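Local coordinates for muconate cycloisomerase (PDB 3MY9), which belongs to the enolase superfamily, in which an N-terminal alpha+beta capping domain is joined to a C-terminal beta/alpha-barrel domain that here holds magnesium, at residues 167-170 with 176-179; 145-150 with 182-187; 40-45 with 113-118; 107-112 with 277-282. All coordinates share one frame; numbering follows the deposited sequence.

Contact 1 (167-170 with 176-179); sequences MKTG and EELR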
loop_
_atom_site.group_PDB
_atom_site.type_symbol
_atom_site.label_atom_id
_atom_site.label_comp_id
_atom_site.label_asym_id
_atom_site.label_seq_id
_atom_site.Cartn_x
_atom_site.Cartn_y
_atom_site.Cartn_z
ATOM N N MET A 167 6.785 36.253 -5.457
ATOM C CA MET A 167 5.727 36.851 -6.274
ATOM C C MET A 167 4.410 36.246 -5.796
ATOM O O MET A 167 4.271 35.032 -5.730
ATOM C CB MET A 167 5.952 36.577 -7.787
ATOM C CG MET A 167 5.082 37.429 -8.797
ATOM S SD MET A 167 5.122 36.725 -10.494
ATOM C CE MET A 167 3.692 37.549 -11.189
ATOM N N LYS A 168 3.459 37.110 -5.455
ATOM C CA LYS A 168 2.099 36.702 -5.253
ATOM C C LYS A 168 1.482 36.342 -6.613
ATOM O O LYS A 168 1.537 37.111 -7.574
ATOM C CB LYS A 168 1.339 37.831 -4.584
ATOM C CG LYS A 168 0.032 37.467 -3.960
ATOM C CD LYS A 168 -0.476 38.681 -3.134
ATOM C CE LYS A 168 -1.995 38.778 -3.073
ATOM N NZ LYS A 168 -2.499 40.211 -3.163
ATOM N N THR A 169 0.920 35.146 -6.713
ATOM C CA THR A 169 0.408 34.677 -7.989
ATOM C C THR A 169 -1.030 34.235 -7.793
ATOM O O THR A 169 -1.476 34.052 -6.663
ATOM C CB THR A 169 1.234 33.466 -8.496
ATOM O OG1 THR A 169 1.405 32.552 -7.430
ATOM C CG2 THR A 169 2.602 33.865 -9.016
ATOM N N GLY A 170 -1.732 34.017 -8.903
ATOM C CA GLY A 170 -3.122 33.654 -8.881
ATOM C C GLY A 170 -4.001 34.843 -8.551
ATOM O O GLY A 170 -5.106 34.648 -8.059
ATOM N N GLU A 176 -1.170 37.126 -17.933
ATOM C CA GLU A 176 -0.413 38.300 -17.487
ATOM C C GLU A 176 0.678 37.893 -16.501
ATOM O O GLU A 176 1.790 38.383 -16.581
ATOM C CB GLU A 176 -1.333 39.371 -16.869
ATOM C CG GLU A 176 -0.612 40.705 -16.493
ATOM C CD GLU A 176 -1.569 41.820 -16.072
ATOM O OE1 GLU A 176 -2.806 41.582 -16.041
ATOM O OE2 GLU A 176 -1.082 42.944 -15.786
ATOM N N GLU A 177 0.371 36.962 -15.600
ATOM C CA GLU A 177 1.366 36.502 -14.641
ATOM C C GLU A 177 2.518 35.782 -15.362
ATOM O O GLU A 177 3.675 35.914 -14.956
ATOM C CB GLU A 177 0.711 35.648 -13.550
ATOM C CG GLU A 177 -0.280 36.501 -12.724
ATOM C CD GLU A 177 -0.808 35.837 -11.465
ATOM O OE1 GLU A 177 -0.932 34.587 -11.427
ATOM O OE2 GLU A 177 -1.141 36.596 -10.519
ATOM N N LEU A 178 2.212 35.070 -16.446
ATOM C CA LEU A 178 3.246 34.400 -17.239
ATOM C C LEU A 178 4.178 35.395 -17.939
ATOM O O LEU A 178 5.390 35.181 -17.965
ATOM C CB LEU A 178 2.636 33.453 -18.285
ATOM C CG LEU A 178 1.966 32.172 -17.798
ATOM C CD1 LEU A 178 1.519 31.301 -19.017
ATOM C CD2 LEU A 178 2.888 31.392 -16.902
ATOM N N ARG A 179 3.605 36.450 -18.525
ATOM C CA ARG A 179 4.397 37.511 -19.170
ATOM C C ARG A 179 5.295 38.226 -18.144
ATOM O O ARG A 179 6.430 38.599 -18.433
ATOM C CB ARG A 179 3.480 38.560 -19.849
ATOM C CG ARG A 179 2.684 38.021 -21.041
ATOM C CD ARG A 179 2.046 39.153 -21.904
ATOM N NE ARG A 179 1.023 39.920 -21.179
ATOM C CZ ARG A 179 -0.263 39.569 -21.038
ATOM N NH1 ARG A 179 -0.735 38.439 -21.569
ATOM N NH2 ARG A 179 -1.088 40.352 -20.346
#

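Contact 2 (145-150 with 182-187); sequences PDFDAD and ETMRGE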
loop_
_atom_site.group_PDB
_atom_site.type_symbol
_atom_site.label_atom_id
_atom_site.label_comp_id
_atom_site.label_asym_id
_atom_site.label_seq_id
_atom_site.Cartn_x
_atom_site.Cartn_y
_atom_site.Cartn_z
ATOM N N PRO A 145 -0.009 45.744 -7.946
ATOM C CA PRO A 145 -0.812 45.675 -9.164
ATOM C C PRO A 145 -0.099 46.318 -10.349
ATOM O O PRO A 145 -0.281 45.890 -11.482
ATOM C CB PRO A 145 -2.075 46.476 -8.804
ATOM C CG PRO A 145 -2.192 46.376 -7.342
ATOM C CD PRO A 145 -0.784 46.269 -6.805
ATOM N N ASP A 146 0.692 47.352 -10.083
ATOM C CA ASP A 146 1.478 48.001 -11.124
ATOM C C ASP A 146 2.817 47.287 -11.173
ATOM O O ASP A 146 3.718 47.601 -10.392
ATOM C CB ASP A 146 1.650 49.490 -10.808
ATOM C CG ASP A 146 2.431 50.250 -11.881
ATOM O OD1 ASP A 146 2.869 49.636 -12.875
ATOM O OD2 ASP A 146 2.595 51.482 -11.728
ATOM N N PHE A 147 2.948 46.318 -12.080
ATOM C CA PHE A 147 4.172 45.520 -12.140
ATOM C C PHE A 147 5.402 46.344 -12.468
ATOM O O PHE A 147 6.485 46.055 -11.960
ATOM C CB PHE A 147 4.104 44.373 -13.160
ATOM C CG PHE A 147 5.431 43.682 -13.329
ATOM C CD1 PHE A 147 6.044 43.090 -12.240
ATOM C CD2 PHE A 147 6.099 43.706 -14.536
ATOM C CE1 PHE A 147 7.283 42.496 -12.356
ATOM C CE2 PHE A 147 7.338 43.101 -14.665
ATOM C CZ PHE A 147 7.927 42.498 -13.573
ATOM N N ASP A 148 5.241 47.345 -13.333
ATOM C CA ASP A 148 6.347 48.233 -13.689
ATOM C C ASP A 148 6.940 48.898 -12.446
ATOM O O ASP A 148 8.154 49.058 -12.352
ATOM C CB ASP A 148 5.903 49.286 -14.718
ATOM C CG ASP A 148 5.603 48.681 -16.093
ATOM O OD1 ASP A 148 5.235 49.437 -17.010
ATOM O OD2 ASP A 148 5.724 47.457 -16.267
ATOM N N ALA A 149 6.084 49.271 -11.494
ATOM C CA ALA A 149 6.543 49.801 -10.198
ATOM C C ALA A 149 7.447 48.782 -9.502
ATOM O O ALA A 149 8.498 49.132 -8.973
ATOM C CB ALA A 149 5.358 50.137 -9.300
ATOM N N ASP A 150 7.035 47.521 -9.529
ATOM C CA ASP A 150 7.790 46.447 -8.899
ATOM C C ASP A 150 9.109 46.163 -9.624
ATOM O O ASP A 150 10.123 45.878 -8.976
ATOM C CB ASP A 150 6.947 45.159 -8.805
ATOM C CG ASP A 150 6.286 44.978 -7.447
ATOM O OD1 ASP A 150 6.636 45.717 -6.503
ATOM O OD2 ASP A 150 5.430 44.066 -7.309
ATOM N N GLU A 182 8.136 35.895 -17.401
ATOM C CA GLU A 182 9.026 35.931 -18.551
ATOM C C GLU A 182 9.917 37.162 -18.515
ATOM O O GLU A 182 11.099 37.051 -18.797
ATOM C CB GLU A 182 8.258 35.930 -19.886
ATOM C CG GLU A 182 9.110 35.425 -21.065
ATOM C CD GLU A 182 9.225 33.883 -21.094
ATOM O OE1 GLU A 182 8.210 33.191 -21.422
ATOM O OE2 GLU A 182 10.333 33.359 -20.782
ATOM N N THR A 183 9.343 38.326 -18.202
ATOM C CA THR A 183 10.132 39.564 -18.123
ATOM C C THR A 183 11.167 39.466 -17.006
ATOM O O THR A 183 12.305 39.861 -17.189
ATOM C CB THR A 183 9.247 40.808 -17.876
ATOM O OG1 THR A 183 8.214 40.881 -18.866
ATOM C CG2 THR A 183 10.076 42.087 -17.870
ATOM N N MET A 184 10.770 38.920 -15.862
ATOM C CA MET A 184 11.688 38.749 -14.725
ATOM C C MET A 184 12.847 37.801 -15.019
ATOM O O MET A 184 13.988 38.102 -14.680
ATOM C CB MET A 184 10.949 38.251 -13.477
ATOM C CG MET A 184 10.309 39.347 -12.614
ATOM S SD MET A 184 9.316 38.605 -11.300
ATOM C CE MET A 184 8.436 39.956 -10.611
ATOM N N ARG A 185 12.567 36.652 -15.626
ATOM C CA ARG A 185 13.647 35.715 -15.971
ATOM C C ARG A 185 14.509 36.281 -17.117
ATOM O O ARG A 185 15.715 36.069 -17.124
ATOM C CB ARG A 185 13.114 34.309 -16.317
ATOM C CG ARG A 185 12.668 33.462 -15.098
ATOM C CD ARG A 185 13.701 33.420 -13.986
ATOM N NE ARG A 185 13.418 32.371 -13.012
ATOM C CZ ARG A 185 14.004 32.245 -11.819
ATOM N NH1 ARG A 185 14.955 33.099 -11.407
ATOM N NH2 ARG A 185 13.653 31.234 -11.036
ATOM N N GLY A 186 13.909 37.032 -18.041
ATOM C CA GLY A 186 14.663 37.671 -19.140
ATOM C C GLY A 186 15.741 38.669 -18.695
ATOM O O GLY A 186 16.827 38.731 -19.273
ATOM N N GLU A 187 15.458 39.455 -17.667
ATOM C CA GLU A 187 16.443 40.413 -17.174
ATOM C C GLU A 187 17.425 39.834 -16.158
ATOM O O GLU A 187 18.634 40.132 -16.192
ATOM C CB GLU A 187 15.749 41.589 -16.510
ATOM C CG GLU A 187 16.763 42.643 -15.997
ATOM C CD GLU A 187 16.241 44.045 -16.076
ATOM O OE1 GLU A 187 17.008 44.994 -15.733
ATOM O OE2 GLU A 187 15.067 44.191 -16.499
#

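Contact 3 (40-45 with 113-118); sequences LEVTSA and LDILGK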
loop_
_atom_site.group_PDB
_atom_site.type_symbol
_atom_site.label_atom_id
_atom_site.label_comp_id
_atom_site.label_asym_id
_atom_site.label_seq_id
_atom_site.Cartn_x
_atom_site.Cartn_y
_atom_site.Cartn_z
ATOM N N LEU A 40 4.523 40.628 27.550
ATOM C CA LEU A 40 4.658 40.038 28.872
ATOM C C LEU A 40 6.039 40.380 29.384
ATOM O O LEU A 40 7.029 40.173 28.688
ATOM C CB LEU A 40 4.512 38.512 28.771
ATOM C CG LEU A 40 4.862 37.652 29.994
ATOM C CD1 LEU A 40 3.729 37.653 31.008
ATOM C CD2 LEU A 40 5.192 36.216 29.546
ATOM N N GLU A 41 6.107 40.900 30.598
ATOM C CA GLU A 41 7.376 41.163 31.241
ATOM C C GLU A 41 7.493 40.229 32.429
ATOM O O GLU A 41 6.655 40.258 33.332
ATOM C CB GLU A 41 7.458 42.622 31.722
ATOM C CG GLU A 41 8.810 43.002 32.343
ATOM C CD GLU A 41 8.719 44.180 33.317
ATOM O OE1 GLU A 41 7.745 44.241 34.095
ATOM O OE2 GLU A 41 9.636 45.033 33.324
ATOM N N VAL A 42 8.540 39.419 32.443
ATOM C CA VAL A 42 8.774 38.530 33.574
ATOM C C VAL A 42 9.996 38.986 34.341
ATOM O O VAL A 42 10.967 39.446 33.749
ATOM C CB VAL A 42 8.925 37.074 33.112
ATOM C CG1 VAL A 42 9.014 36.149 34.332
ATOM C CG2 VAL A 42 7.753 36.695 32.242
ATOM N N THR A 43 9.926 38.886 35.667
ATOM C CA THR A 43 10.995 39.349 36.537
ATOM C C THR A 43 11.388 38.266 37.538
ATOM O O THR A 43 10.539 37.752 38.253
ATOM C CB THR A 43 10.566 40.622 37.295
ATOM O OG1 THR A 43 9.956 41.549 36.376
ATOM C CG2 THR A 43 11.768 41.264 37.987
ATOM N N SER A 44 12.672 37.927 37.592
ATOM C CA SER A 44 13.151 36.874 38.493
ATOM C C SER A 44 13.331 37.359 39.924
ATOM O O SER A 44 13.367 38.565 40.185
ATOM C CB SER A 44 14.498 36.340 38.021
ATOM O OG SER A 44 15.509 37.302 38.276
ATOM N N ALA A 45 13.490 36.401 40.839
ATOM C CA ALA A 45 13.759 36.684 42.262
ATOM C C ALA A 45 15.103 37.376 42.488
ATOM O O ALA A 45 15.312 37.989 43.539
ATOM C CB ALA A 45 13.691 35.393 43.093
ATOM N N LEU A 113 13.766 32.453 28.503
ATOM C CA LEU A 113 15.033 32.330 27.793
ATOM C C LEU A 113 15.792 33.664 27.746
ATOM O O LEU A 113 17.023 33.672 27.819
ATOM C CB LEU A 113 14.819 31.757 26.379
ATOM C CG LEU A 113 14.209 30.355 26.317
ATOM C CD1 LEU A 113 13.986 29.827 24.873
ATOM C CD2 LEU A 113 15.069 29.362 27.116
ATOM N N ASP A 114 15.060 34.784 27.653
ATOM C CA ASP A 114 15.640 36.133 27.742
ATOM C C ASP A 114 16.346 36.310 29.106
ATOM O O ASP A 114 17.517 36.677 29.168
ATOM C CB ASP A 114 14.527 37.173 27.560
ATOM C CG ASP A 114 15.043 38.584 27.231
ATOM O OD1 ASP A 114 16.190 38.761 26.751
ATOM O OD2 ASP A 114 14.247 39.527 27.417
ATOM N N ILE A 115 15.630 35.987 30.184
ATOM C CA ILE A 115 16.178 36.061 31.530
ATOM C C ILE A 115 17.380 35.141 31.700
ATOM O O ILE A 115 18.434 35.571 32.140
ATOM C CB ILE A 115 15.140 35.694 32.601
ATOM C CG1 ILE A 115 14.030 36.743 32.692
ATOM C CG2 ILE A 115 15.806 35.570 33.948
ATOM C CD1 ILE A 115 12.983 36.404 33.775
ATOM N N LEU A 116 17.211 33.870 31.348
ATOM C CA LEU A 116 18.289 32.872 31.458
ATOM C C LEU A 116 19.536 33.314 30.699
ATOM O O LEU A 116 20.660 33.201 31.198
ATOM C CB LEU A 116 17.811 31.523 30.918
ATOM C CG LEU A 116 18.757 30.337 31.051
ATOM C CD1 LEU A 116 19.187 30.118 32.506
ATOM C CD2 LEU A 116 18.064 29.062 30.486
ATOM N N GLY A 117 19.327 33.843 29.501
ATOM C CA GLY A 117 20.420 34.369 28.709
ATOM C C GLY A 117 21.159 35.522 29.384
ATOM O O GLY A 117 22.395 35.530 29.437
ATOM N N LYS A 118 20.400 36.503 29.879
ATOM C CA LYS A 118 20.982 37.674 30.540
ATOM C C LYS A 118 21.710 37.292 31.815
ATOM O O LYS A 118 22.682 37.929 32.182
ATOM C CB LYS A 118 19.909 38.713 30.881
ATOM C CG LYS A 118 19.310 39.443 29.679
ATOM C CD LYS A 118 18.358 40.521 30.155
ATOM C CE LYS A 118 17.411 40.956 29.066
ATOM N NZ LYS A 118 16.533 42.021 29.617
#

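Contact 4 (107-112 with 277-282); sequences AVEMAL and GGLMKA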
loop_
_atom_site.group_PDB
_atom_site.type_symbol
_atom_site.label_atom_id
_atom_site.label_comp_id
_atom_site.label_asym_id
_atom_site.label_seq_id
_atom_site.Cartn_x
_atom_site.Cartn_y
_atom_site.Cartn_z
ATOM N N ALA A 107 5.246 33.258 24.398
ATOM C CA ALA A 107 5.705 34.507 25.039
ATOM C C ALA A 107 6.347 34.228 26.389
ATOM O O ALA A 107 7.310 34.896 26.778
ATOM C CB ALA A 107 4.552 35.519 25.202
ATOM N N VAL A 108 5.815 33.251 27.116
ATOM C CA VAL A 108 6.405 32.857 28.392
ATOM C C VAL A 108 7.793 32.256 28.195
ATOM O O VAL A 108 8.730 32.649 28.874
ATOM C CB VAL A 108 5.526 31.853 29.134
ATOM C CG1 VAL A 108 6.297 31.218 30.271
ATOM C CG2 VAL A 108 4.270 32.535 29.657
ATOM N N GLU A 109 7.915 31.320 27.246
ATOM C CA GLU A 109 9.191 30.672 26.908
ATOM C C GLU A 109 10.245 31.704 26.491
ATOM O O GLU A 109 11.365 31.717 26.996
ATOM C CB GLU A 109 8.960 29.684 25.765
ATOM C CG GLU A 109 10.180 28.875 25.341
ATOM C CD GLU A 109 10.006 28.238 23.978
ATOM O OE1 GLU A 109 9.500 28.927 23.072
ATOM O OE2 GLU A 109 10.364 27.046 23.807
ATOM N N MET A 110 9.869 32.550 25.549
ATOM C CA MET A 110 10.673 33.688 25.087
ATOM C C MET A 110 11.294 34.472 26.276
ATOM O O MET A 110 12.510 34.669 26.368
ATOM C CB MET A 110 9.710 34.600 24.317
ATOM C CG MET A 110 10.252 35.487 23.271
ATOM S SD MET A 110 8.860 36.275 22.418
ATOM C CE MET A 110 8.113 34.897 21.613
ATOM N N ALA A 111 10.426 34.900 27.184
ATOM C CA ALA A 111 10.826 35.710 28.322
ATOM C C ALA A 111 11.766 34.952 29.269
ATOM O O ALA A 111 12.737 35.515 29.765
ATOM C CB ALA A 111 9.592 36.202 29.060
ATOM N N LEU A 112 11.487 33.673 29.514
ATOM C CA LEU A 112 12.342 32.880 30.421
ATOM C C LEU A 112 13.718 32.661 29.816
ATOM O O LEU A 112 14.711 32.654 30.541
ATOM C CB LEU A 112 11.725 31.510 30.739
ATOM C CG LEU A 112 10.868 31.414 31.988
ATOM C CD1 LEU A 112 9.862 32.541 32.067
ATOM C CD2 LEU A 112 10.186 30.049 31.966
ATOM N N GLY A 277 4.129 26.236 18.434
ATOM C CA GLY A 277 4.093 26.294 19.902
ATOM C C GLY A 277 5.402 26.694 20.579
ATOM O O GLY A 277 5.667 26.282 21.709
ATOM N N GLY A 278 6.233 27.465 19.876
ATOM C CA GLY A 278 7.438 28.042 20.457
ATOM C C GLY A 278 8.753 27.630 19.831
ATOM O O GLY A 278 8.796 26.950 18.807
ATOM N N LEU A 279 9.829 28.061 20.484
ATOM C CA LEU A 279 11.183 27.961 19.967
ATOM C C LEU A 279 11.724 26.536 20.042
ATOM O O LEU A 279 12.268 26.046 19.064
ATOM C CB LEU A 279 12.104 28.901 20.746
ATOM C CG LEU A 279 11.778 30.405 20.715
ATOM C CD1 LEU A 279 12.641 31.178 21.692
ATOM C CD2 LEU A 279 11.966 30.921 19.373
ATOM N N MET A 280 11.591 25.879 21.198
ATOM C CA MET A 280 12.027 24.476 21.327
ATOM C C MET A 280 11.174 23.552 20.429
ATOM O O MET A 280 11.706 22.656 19.798
ATOM C CB MET A 280 12.030 23.999 22.791
ATOM C CG MET A 280 13.160 24.658 23.666
ATOM S SD MET A 280 13.387 24.055 25.396
ATOM C CE MET A 280 14.480 25.424 25.831
ATOM N N LYS A 281 9.866 23.777 20.378
ATOM C CA LYS A 281 8.987 22.994 19.499
ATOM C C LYS A 281 9.360 23.199 18.030
ATOM O O LYS A 281 9.332 22.257 17.257
ATOM C CB LYS A 281 7.520 23.380 19.685
ATOM C CG LYS A 281 6.934 23.134 21.080
ATOM C CD LYS A 281 6.774 21.671 21.379
ATOM C CE LYS A 281 5.896 21.461 22.612
ATOM N NZ LYS A 281 5.461 20.035 22.688
ATOM N N ALA A 282 9.749 24.414 17.645
ATOM C CA ALA A 282 10.198 24.642 16.262
ATOM C C ALA A 282 11.477 23.856 15.925
ATOM O O ALA A 282 11.633 23.353 14.802
ATOM C CB ALA A 282 10.386 26.124 15.970
HETATM O O HOH W 1 8.691 25.122 22.500
#

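Contact 1 (167-170 with 176-179)
Glu-177 carries this contact by reaching from its helix to the backbone just beyond strand 164-168. Its OE1 accepts the backbone N-H of Gly-170, with 2.7 Å between Gly-170 N and Glu-177 OE1 and an N-H...O angle of 161°; the donor arrives on the syn lone pair of OE1, the side facing the other oxygen. Glu-177 OE2 lies alongside the preceding residue, 3.5 Å from Thr-169 CA, so the carboxylate sits against main chain on both oxygens. The side chain of Thr-169 adds a looser touch, its CB lying 3.8 Å from Glu-177 OE1.

Closer to the helix, Met-167 covers the base of Glu-177. Its terminal methyl CE comes within 4.1 Å of Glu-177 O and 4.3 Å of Glu-177 CB, a reach made possible by a chain that is extended throughout from a CG anti to the backbone N (chi1 -167°). Glu-177 in turn has CG anti to its carbonyl carbon (chi1 -64°) and is extended beyond it, which delivers the carboxylate to the loop. Beyond the two segments, OE2 accepts the N-H groups of Val-171 and Lys-172, while Met-167 and Thr-169 pair through their backbones with the next strand, 193-197.

This is the turn between strand and helix of a beta-alpha-beta unit in the barrel. The side chain of Lys-168 runs off from the helix and lies about 10 Å from a bound magnesium ion. Chemically, one buried carboxylate gathers three successive loop N-H groups, from Gly-170 to Lys-172, an arrangement that would hold the turn to its own helix and would be expected to favour the ionised carboxylate.

Contact 2 (145-150 with 182-187)
Thr-183 is the first residue of 182-187 to meet Phe-147: its methyl CG2 stands at the ring edge, near the ring plane, 4.3 Å from Phe-147 CE2. The other branch of Thr-183 is occupied within its own helix; with OG1 bonded to Arg-179 O, CG2 is the branch that faces the ring edge.

Met-184 follows and makes the tighter approach. Its CE lies 3.3 Å from Phe-147 CE1 and 3.9 Å from Phe-147 CZ, again near the ring plane, while Met-184 CG is 4.1 Å from Phe-147 CZ. The contact is therefore methyl to ring rim, not methyl over a face, and the two side chains cross obliquely. The chain of Met-184 is extended beyond CG, which brings its end nearer to Phe-147 than the initial direction of the side chain would suggest. Phe-147 meets it with CG anti to the backbone N (chi1 173°), the ring leaving the first turn of its helix, just after Asp-146 at the N-cap position, toward helix 174-188. Inward, Met-184 also packs on Ile-142 of strand 135-142, so the pair lies between two successive outer helices of the barrel and one of its strands.

Further along, Glu-187 turns its OE2 to a salt bridge with Arg-155, a second link to helix 147-157.

Across the segments themselves there is no hydrogen bond. The contact rests on dispersion between an aromatic rim and two methyl groups, the methionine one at a notably short distance, while the salt bridge of Glu-187 with Arg-155 lies farther along both helices.

Contact 3 (40-45 with 113-118)
Ile-115 projects from its helix onto strand 40-44 and meets the main chain there as much as any side chain. Its CG1 is anti to the carbonyl carbon (chi1 -68°) and CD1 continues in an extended line, a shape that drives the delta methyl straight at the strand. Ile-115 CD1 stops 3.6 Å from Val-42 O, 4.1 Å from Ser-44 N and 4.0 Å from Val-42 CG1. The other branch of Ile-115, CG2, which leaves directly from CB, touches Ser-44 CB at 4.3 Å.

Val-42 has CG1 anti to its backbone N (chi1 -174°), which puts that methyl beside its carbonyl and next to the isoleucine tip; the two side chains cross at about a right angle. The segment axes approach to 9.3 Å with an angle of 41° between their directions, and this is the packing of helix 102-120 against the antiparallel sheet of the N-terminal domain, the alpha+beta cap of the enolase superfamily. Both Val-42 and Ser-44 point toward the helix, whereas the intervening Thr-43 points away, as the alternation of an extended strand requires.

In Ser-44 the hydroxyl is swung between backbone N and carbonyl carbon, where OG bonds to Ile-48 N at the turn after the strand and leaves CB to meet Ile-115. Next to Ile-115 on the helix, Asp-114 bonds through OD2 to Trp-51 N of strand 49-54, and on its other side in sequence Leu-116 packs on Leu-122 of the second subunit.

Contact 4 (107-112 with 277-282)
Glu-109 reaches from the middle of helix 102-120 to the start of helix 279-292, where Leu-279 and Met-280 receive it. From CB the chain sets off with CG anti to the backbone N (chi1 -177°) and stays extended, so that CB and CG span the gap and the carboxylate arrives at the far side. Glu-109 CD is the first atom of the chain within contact distance, 3.5 Å from Leu-279 N.

At the tip the two oxygens divide the work. Glu-109 OE1 accepts Leu-279 N at 2.7 Å in a nearly straight bond, the donor coming on the syn side and 15° out of the carboxylate plane. The same Glu-109 OE1 lies 3.4 Å from Gly-278 CA, the bare N-cap residue, whose lack of a side chain lets the oxygen in. Glu-109 OE2 takes Met-280 N at 3.1 Å, equally straight, also syn but tilted 28° from the plane, and is 3.6 Å from Met-280 CB. A water donates to Glu-109 OE2 over 2.9 Å and accepts Lys-281 N over 2.8 Å. Three successive N-H groups of the first helical turn are thus served by one buried carboxylate, two directly and one through water; the helix start would be expected to stabilise its negative charge.

The bonds join the N-terminal domain to the barrel. Within the N-terminal domain Glu-109 also packs against Val-87 of helix 87-97; in the barrel, Leu-279 rests on Leu-314 of helix 305-316. Met-280 packs on Gly-129 of the second subunit, placing this junction between two capping-domain helices, two barrel helices and the subunit boundary.

In the fold
The four contacts form two pairs on opposite sides of the chain's centre. Contacts 1 and 2 share helix 174-188 of the barrel domain, their centres 10 Å apart; contacts 3 and 4 share helix 102-120, their centres 12 Å apart, and touch where Leu-113 CD1 meets Leu-279 CD1 at 3.7 Å. Between the pairs the centres are about 37 to 47 Å apart. Along the chain, contact 3 closes before contacts 1 and 2 open; contact 1 is nested in the loop closed by contact 2, both within that of contact 4, and contacts 3 and 4 cross. Helix 102-120 therefore packs on its own domain's sheet and on the barrel, while contacts 1 and 2 join helix 174-188 to the strand before it and to the preceding helix.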